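Local structure of thiosulfate sulfurtransferase (Pseudomonas aeruginosa, 1YT8) at residues E23-F35 and H39-L51. The protein probably transfers a sulfur atom from thiosulfate to cyanide, using a chain built of repeated rhodanese-like domains. Sequence-based numbering, arbitrary orientation.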
# COMPACT_ATOMS: atom_id res chain seq x y z
N GLU A 23 -7.60 4.51 -19.31
CA GLU A 23 -7.06 3.51 -18.39
C GLU A 23 -5.75 2.92 -18.86
O GLU A 23 -5.58 2.61 -20.04
CB GLU A 23 -8.07 2.38 -18.17
CG GLU A 23 -9.36 2.83 -17.50
CD GLU A 23 -10.18 1.65 -17.02
OE1 GLU A 23 -9.77 0.50 -17.25
OE2 GLU A 23 -11.24 1.89 -16.40
N LEU A 24 -4.83 2.76 -17.92
CA LEU A 24 -3.53 2.18 -18.21
C LEU A 24 -2.89 1.68 -16.92
O LEU A 24 -3.21 2.17 -15.83
CB LEU A 24 -2.60 3.21 -18.87
CG LEU A 24 -2.15 4.42 -18.05
CD1 LEU A 24 -0.95 4.06 -17.19
CD2 LEU A 24 -1.77 5.55 -19.00
N ALA A 25 -2.01 0.70 -17.06
CA ALA A 25 -1.29 0.16 -15.92
C ALA A 25 0.18 0.17 -16.29
O ALA A 25 0.60 -0.57 -17.18
CB ALA A 25 -1.76 -1.26 -15.61
N LEU A 26 0.95 1.05 -15.65
CA LEU A 26 2.39 1.16 -15.89
C LEU A 26 3.03 0.44 -14.71
O LEU A 26 3.07 0.97 -13.60
CB LEU A 26 2.80 2.64 -15.90
CG LEU A 26 4.28 2.95 -16.07
CD1 LEU A 26 4.79 2.37 -17.38
CD2 LEU A 26 4.49 4.46 -16.05
N LEU A 27 3.54 -0.76 -14.96
CA LEU A 27 4.11 -1.57 -13.89
C LEU A 27 5.63 -1.71 -13.87
O LEU A 27 6.24 -2.15 -14.84
CB LEU A 27 3.49 -2.97 -13.93
CG LEU A 27 1.96 -3.07 -13.94
CD1 LEU A 27 1.55 -4.53 -14.09
CD2 LEU A 27 1.40 -2.47 -12.66
N ASP A 28 6.22 -1.34 -12.74
CA ASP A 28 7.66 -1.46 -12.54
C ASP A 28 7.78 -2.86 -11.93
O ASP A 28 7.31 -3.09 -10.81
CB ASP A 28 8.15 -0.41 -11.53
CG ASP A 28 9.66 -0.36 -11.42
OD1 ASP A 28 10.32 -1.43 -11.48
OD2 ASP A 28 10.21 0.75 -11.24
N VAL A 29 8.39 -3.79 -12.65
CA VAL A 29 8.50 -5.15 -12.14
C VAL A 29 9.76 -5.48 -11.34
O VAL A 29 9.98 -6.63 -10.96
CB VAL A 29 8.36 -6.18 -13.29
CG1 VAL A 29 6.96 -6.08 -13.89
CG2 VAL A 29 9.42 -5.94 -14.36
N ARG A 30 10.58 -4.47 -11.06
CA ARG A 30 11.78 -4.67 -10.25
C ARG A 30 11.33 -4.83 -8.80
O ARG A 30 10.15 -4.64 -8.49
CB ARG A 30 12.71 -3.46 -10.35
CG ARG A 30 13.29 -3.21 -11.73
CD ARG A 30 14.09 -1.91 -11.73
NE ARG A 30 13.24 -0.73 -11.60
CZ ARG A 30 13.69 0.49 -11.34
NH1 ARG A 30 15.00 0.70 -11.18
NH2 ARG A 30 12.84 1.51 -11.24
N GLU A 31 12.26 -5.17 -7.91
CA GLU A 31 11.94 -5.30 -6.50
C GLU A 31 11.66 -3.89 -5.97
O GLU A 31 12.00 -2.90 -6.62
CB GLU A 31 13.11 -5.92 -5.73
CG GLU A 31 13.45 -7.36 -6.13
CD GLU A 31 12.29 -8.32 -5.91
OE1 GLU A 31 11.57 -8.17 -4.90
OE2 GLU A 31 12.11 -9.24 -6.74
N GLU A 32 11.07 -3.80 -4.78
CA GLU A 32 10.72 -2.50 -4.21
C GLU A 32 11.87 -1.52 -3.97
O GLU A 32 11.72 -0.33 -4.24
CB GLU A 32 9.92 -2.67 -2.91
CG GLU A 32 9.27 -1.37 -2.45
CD GLU A 32 8.47 -1.51 -1.16
OE1 GLU A 32 9.07 -1.83 -0.12
OE2 GLU A 32 7.24 -1.29 -1.20
N ASP A 33 13.01 -1.99 -3.46
CA ASP A 33 14.09 -1.04 -3.21
C ASP A 33 14.57 -0.33 -4.48
O ASP A 33 14.73 0.88 -4.48
CB ASP A 33 15.27 -1.71 -2.49
CG ASP A 33 16.20 -0.69 -1.86
OD1 ASP A 33 15.70 0.20 -1.14
OD2 ASP A 33 17.42 -0.77 -2.08
N PRO A 34 14.81 -1.07 -5.57
CA PRO A 34 15.25 -0.33 -6.76
C PRO A 34 14.13 0.57 -7.31
O PRO A 34 14.39 1.66 -7.82
CB PRO A 34 15.67 -1.44 -7.74
CG PRO A 34 15.01 -2.69 -7.21
CD PRO A 34 15.06 -2.52 -5.72
N PHE A 35 12.88 0.12 -7.18
CA PHE A 35 11.73 0.91 -7.61
C PHE A 35 11.75 2.24 -6.86
O PHE A 35 11.59 3.31 -7.45
CB PHE A 35 10.43 0.16 -7.27
CG PHE A 35 9.19 1.03 -7.28
CD1 PHE A 35 8.61 1.44 -8.47
CD2 PHE A 35 8.59 1.42 -6.08
CE1 PHE A 35 7.44 2.21 -8.48
CE2 PHE A 35 7.43 2.19 -6.07
CZ PHE A 35 6.85 2.59 -7.27
N HIS A 39 11.31 6.17 -10.40
CA HIS A 39 10.19 5.64 -11.17
C HIS A 39 9.24 6.75 -11.58
O HIS A 39 9.20 7.81 -10.96
CB HIS A 39 9.43 4.59 -10.35
CG HIS A 39 8.81 5.12 -9.09
ND1 HIS A 39 7.62 5.83 -9.09
CD2 HIS A 39 9.19 5.03 -7.80
CE1 HIS A 39 7.30 6.14 -7.85
NE2 HIS A 39 8.23 5.67 -7.05
N PRO A 40 8.50 6.54 -12.68
CA PRO A 40 7.55 7.56 -13.15
C PRO A 40 6.48 7.77 -12.08
O PRO A 40 6.17 6.86 -11.31
CB PRO A 40 6.98 6.95 -14.42
CG PRO A 40 8.14 6.14 -14.94
CD PRO A 40 8.64 5.47 -13.68
N LEU A 41 5.91 8.97 -12.04
CA LEU A 41 4.89 9.31 -11.05
C LEU A 41 3.78 8.29 -10.85
O LEU A 41 3.46 7.92 -9.72
CB LEU A 41 4.28 10.67 -11.39
CG LEU A 41 3.18 11.19 -10.46
CD1 LEU A 41 3.69 11.21 -9.02
CD2 LEU A 41 2.77 12.59 -10.90
N PHE A 42 3.18 7.83 -11.95
CA PHE A 42 2.08 6.88 -11.86
C PHE A 42 2.42 5.42 -12.09
O PHE A 42 1.54 4.58 -12.30
CB PHE A 42 0.95 7.34 -12.79
CG PHE A 42 0.29 8.60 -12.32
CD1 PHE A 42 -0.46 8.61 -11.14
CD2 PHE A 42 0.49 9.81 -12.99
CE1 PHE A 42 -0.99 9.80 -10.63
CE2 PHE A 42 -0.03 11.00 -12.48
CZ PHE A 42 -0.77 11.00 -11.30
N ALA A 43 3.71 5.11 -12.02
CA ALA A 43 4.15 3.73 -12.18
C ALA A 43 3.84 3.01 -10.87
O ALA A 43 4.17 3.50 -9.78
CB ALA A 43 5.65 3.67 -12.46
N ALA A 44 3.18 1.86 -10.97
CA ALA A 44 2.84 1.06 -9.80
C ALA A 44 3.89 -0.03 -9.71
O ALA A 44 4.31 -0.58 -10.73
CB ALA A 44 1.45 0.46 -9.97
N ASN A 45 4.32 -0.36 -8.50
CA ASN A 45 5.32 -1.40 -8.33
C ASN A 45 4.69 -2.77 -8.09
O ASN A 45 4.00 -2.98 -7.11
CB ASN A 45 6.26 -1.04 -7.18
CG ASN A 45 7.39 -2.06 -7.00
OD1 ASN A 45 7.96 -2.56 -7.97
ND2 ASN A 45 7.73 -2.34 -5.75
N LEU A 46 4.92 -3.68 -9.02
CA LEU A 46 4.43 -5.05 -8.88
C LEU A 46 5.60 -5.94 -9.28
O LEU A 46 5.73 -6.35 -10.43
CB LEU A 46 3.21 -5.32 -9.77
CG LEU A 46 2.69 -6.76 -9.69
CD1 LEU A 46 2.64 -7.23 -8.24
CD2 LEU A 46 1.31 -6.86 -10.34
N PRO A 47 6.48 -6.23 -8.32
CA PRO A 47 7.66 -7.07 -8.53
C PRO A 47 7.34 -8.38 -9.24
O PRO A 47 6.38 -9.07 -8.89
CB PRO A 47 8.17 -7.30 -7.11
CG PRO A 47 7.79 -6.02 -6.41
CD PRO A 47 6.38 -5.82 -6.90
N LEU A 48 8.14 -8.71 -10.25
CA LEU A 48 7.97 -9.95 -10.99
C LEU A 48 7.82 -11.08 -9.98
O LEU A 48 7.04 -12.01 -10.18
CB LEU A 48 9.18 -10.21 -11.88
CG LEU A 48 9.18 -11.52 -12.68
CD1 LEU A 48 8.13 -11.47 -13.77
CD2 LEU A 48 10.56 -11.74 -13.28
N SER A 49 8.56 -10.99 -8.88
CA SER A 49 8.53 -12.01 -7.83
C SER A 49 7.14 -12.37 -7.31
O SER A 49 6.91 -13.52 -6.92
CB SER A 49 9.42 -11.59 -6.66
OG SER A 49 10.78 -11.59 -7.02
N ARG A 50 6.23 -11.41 -7.28
CA ARG A 50 4.87 -11.68 -6.80
C ARG A 50 3.78 -11.24 -7.77
O ARG A 50 2.63 -11.01 -7.37
CB ARG A 50 4.66 -11.02 -5.42
CG ARG A 50 4.90 -9.52 -5.34
CD ARG A 50 4.52 -9.00 -3.95
NE ARG A 50 4.72 -7.56 -3.77
CZ ARG A 50 5.88 -6.98 -3.49
NH1 ARG A 50 6.99 -7.71 -3.36
NH2 ARG A 50 5.95 -5.67 -3.32
N LEU A 51 4.14 -11.13 -9.04
CA LEU A 51 3.22 -10.72 -10.09
C LEU A 51 1.89 -11.49 -10.09
O LEU A 51 0.82 -10.89 -10.06
CB LEU A 51 3.90 -10.88 -11.46
CG LEU A 51 3.10 -10.55 -12.73
CD1 LEU A 51 2.78 -9.07 -12.76
CD2 LEU A 51 3.90 -10.94 -13.96
O HOH W 1 -0.17 2.70 -13.55
O HOH W 2 10.91 -8.71 -9.05
O HOH W 3 9.93 -6.39 -3.60
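The ring of Phe35 is sandwiched between His39 and Asn45. On one face the imidazole of His39 makes an offset stack, with ring centroids 3.9 Å apart and planes only 6° from parallel. On the opposite face Asn45 CB sits almost on the ring normal, a CH-pi contact, and the amide lies nearly flat against the ring. With chi1 at 162°, the Phe35 ring leaves the helix on the side away from its own N and lies between the two partners. His39 is fixed in rotation by two bonds in different directions: ND1 donates to Pro40 O at 2.8 Å, and NE2 is hydrogen-bonded to Asp111 O.

Backbone bonds join strands 25-28 and 44-45 in parallel. Ala44 N binds Leu26 O at 2.8 Å, Ala44 O receives Asp28 N, and Asp28 O receives Leu46 N. Leu48 N then reaches Val29 O at 2.9 Å, past the paired strands. A water spans Leu26 N and Phe42 O.

Apolar contacts flank the pair on both faces. Leu26 CD2 rests on Pro40 CB and Ala43 CB. From the other face, Leu27 CD2 lies 4.0 Å from Ala44 CB.

Charged groups fix the loop after strand 25-28. Arg30 forms a bidentate salt bridge with the Asp28 carboxylate, NE to OD1 and NH2 to OD2 (2.7 Å), both near the guanidinium plane. Asp28 OD1 also accepts Arg30 N, an Asx turn. Glu31, at the helix N-cap position, bends at chi2 (-60°), and its OE2 takes the Ser49 hydroxyl at 2.7 Å. A water links that carboxylate to Val29 O, and Ser418 OG also binds OE2.

Strand 25-28, helix 32-35 and edge strand 44-45 form a beta-alpha-beta unit, part of the five-stranded parallel sheet of a rhodanese-like domain.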